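Local coordinates for GP23.1 (PDB 2XF7), which is a putative chaperone of Bacillus phage SPP1, a small all-helical protein that packs as six copies in the crystal assembly, at residues Leu5-Phe10 against Asp39-Tyr44. Residues are numbered along the deposited sequence; the frame is centred on the assembly and turned at random.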
# COMPACT_ATOMS: atom_id res chain seq x y z
N LEU B 5 -7.65 -8.27 8.88
CA LEU B 5 -6.84 -7.27 8.17
C LEU B 5 -6.17 -7.82 6.89
O LEU B 5 -6.03 -7.07 5.90
CB LEU B 5 -5.77 -6.72 9.11
CG LEU B 5 -6.26 -5.78 10.21
CD1 LEU B 5 -5.07 -5.21 11.01
CD2 LEU B 5 -7.15 -4.63 9.69
N LEU B 6 -5.78 -9.11 6.91
CA LEU B 6 -5.12 -9.77 5.78
C LEU B 6 -6.04 -10.43 4.79
O LEU B 6 -5.58 -11.18 3.91
CB LEU B 6 -4.12 -10.80 6.34
CG LEU B 6 -2.96 -10.16 7.14
CD1 LEU B 6 -2.16 -11.20 7.88
CD2 LEU B 6 -2.08 -9.26 6.25
N TYR B 7 -7.35 -10.20 4.92
CA TYR B 7 -8.27 -10.80 3.95
C TYR B 7 -7.84 -10.46 2.46
O TYR B 7 -7.68 -11.38 1.62
CB TYR B 7 -9.70 -10.36 4.21
CG TYR B 7 -10.67 -10.97 3.23
CD1 TYR B 7 -11.08 -12.29 3.36
CD2 TYR B 7 -11.05 -10.29 2.07
CE1 TYR B 7 -11.93 -12.86 2.44
CE2 TYR B 7 -11.91 -10.86 1.13
CZ TYR B 7 -12.37 -12.14 1.33
OH TYR B 7 -13.20 -12.73 0.42
N GLY B 8 -7.66 -9.19 2.17
CA GLY B 8 -7.32 -8.79 0.80
C GLY B 8 -5.98 -9.38 0.40
O GLY B 8 -5.79 -9.77 -0.78
N TYR B 9 -5.02 -9.38 1.33
CA TYR B 9 -3.70 -9.93 1.05
C TYR B 9 -3.83 -11.40 0.57
O TYR B 9 -3.22 -11.79 -0.43
CB TYR B 9 -2.86 -9.88 2.34
CG TYR B 9 -1.50 -10.45 2.16
CD1 TYR B 9 -0.48 -9.70 1.58
CD2 TYR B 9 -1.19 -11.72 2.65
CE1 TYR B 9 0.81 -10.21 1.46
CE2 TYR B 9 0.09 -12.25 2.52
CZ TYR B 9 1.09 -11.48 1.92
OH TYR B 9 2.37 -11.95 1.75
N PHE B 10 -4.58 -12.24 1.32
CA PHE B 10 -4.72 -13.66 0.95
C PHE B 10 -5.58 -13.84 -0.31
O PHE B 10 -5.28 -14.71 -1.16
CB PHE B 10 -5.26 -14.49 2.11
CG PHE B 10 -4.17 -14.67 3.16
CD1 PHE B 10 -3.04 -15.43 2.89
CD2 PHE B 10 -4.31 -14.12 4.43
CE1 PHE B 10 -2.01 -15.60 3.87
CE2 PHE B 10 -3.30 -14.34 5.44
CZ PHE B 10 -2.16 -15.04 5.12
N ASP B 39 -13.25 -19.74 2.94
CA ASP B 39 -14.27 -20.29 2.03
C ASP B 39 -14.69 -19.21 0.98
O ASP B 39 -14.85 -19.55 -0.23
CB ASP B 39 -15.51 -20.67 2.85
CG ASP B 39 -15.31 -21.88 3.76
OD1 ASP B 39 -14.32 -22.63 3.55
OD2 ASP B 39 -16.17 -22.09 4.65
N LYS B 40 -14.75 -17.91 1.40
CA LYS B 40 -15.07 -16.82 0.43
C LYS B 40 -13.96 -16.71 -0.58
O LYS B 40 -14.21 -16.57 -1.79
CB LYS B 40 -15.34 -15.47 1.11
CG LYS B 40 -16.60 -15.47 1.98
CD LYS B 40 -16.98 -14.12 2.52
CE LYS B 40 -18.39 -14.25 3.12
NZ LYS B 40 -19.51 -14.11 2.11
N ILE B 41 -12.71 -16.71 -0.11
CA ILE B 41 -11.60 -16.61 -1.06
C ILE B 41 -11.61 -17.79 -2.05
O ILE B 41 -11.43 -17.54 -3.25
CB ILE B 41 -10.28 -16.59 -0.26
CG1 ILE B 41 -10.18 -15.23 0.46
CG2 ILE B 41 -9.09 -16.84 -1.22
CD1 ILE B 41 -9.04 -15.17 1.54
N MET B 42 -11.87 -19.02 -1.58
CA MET B 42 -11.88 -20.20 -2.46
C MET B 42 -13.03 -20.18 -3.48
O MET B 42 -13.01 -20.95 -4.47
CB MET B 42 -11.82 -21.52 -1.69
CG MET B 42 -10.54 -21.56 -0.87
SD MET B 42 -10.27 -23.17 -0.09
CE MET B 42 -11.35 -23.01 1.24
N SER B 43 -14.00 -19.28 -3.28
CA SER B 43 -15.08 -19.14 -4.24
C SER B 43 -14.60 -18.43 -5.52
O SER B 43 -15.30 -18.48 -6.54
CB SER B 43 -16.28 -18.38 -3.63
OG SER B 43 -16.10 -16.97 -3.61
N TYR B 44 -13.46 -17.69 -5.41
CA TYR B 44 -12.89 -16.98 -6.58
C TYR B 44 -12.07 -18.00 -7.44
O TYR B 44 -11.57 -19.04 -6.92
CB TYR B 44 -11.93 -15.87 -6.09
CG TYR B 44 -12.63 -14.65 -5.54
CD1 TYR B 44 -12.73 -13.49 -6.28
CD2 TYR B 44 -13.09 -14.63 -4.22
CE1 TYR B 44 -13.33 -12.33 -5.76
CE2 TYR B 44 -13.67 -13.48 -3.67
CZ TYR B 44 -13.74 -12.32 -4.44
OH TYR B 44 -14.22 -11.15 -3.94
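Y7, in the first turn of helix 7-15, reaches across to I41 and K40 of helix 35-42, and the pair of helices illustrates how one aromatic side chain laid across the gap can carry most of one helix's share of a contact. Its CG stands anti to the backbone N (chi1 -179°), which carries the ring out from the helix until CE1 lies 3.5 Å from CG1 of I41. The isoleucine comes the other way, the two side chains sliding past each other in opposite directions, and its CD1 ends 3.8 Å from the same CE1. Beyond the ring, the tip of Y7 arrives at the root of K40: OH is 3.5 Å from the lysine CB, which sits at the ring edge, near its plane. The rest of the lysine turns away, and its NZ is hydrogen-bonded to the A30 carbonyl of the second subunit. Y7 is buried, and its hydroxyl is satisfied from outside the chain, by OD2 of D32 in that subunit. That oxygen also bonds to the hydroxyl of Y44, whose CE2 lies 4.2 Å from Y7 OH.

In the fold, this contact brings the first and last helices of a three-helix chain together, with helix 21-30 between them in sequence. F10, one turn further along, joins the packing through its root: CB is 3.9 Å from CD1 of I41, while the ring, with Y9 CD2 4.0 Å above the centre of one face, heads off toward L23 and A27 of helix 21-30. Within 39-44, K40 O accepts from both S43 N and, at 2.7 Å, S43 OG; OG sits in the carbonyl plane, on a lone pair of K40 O (C=O...OG angle 143°).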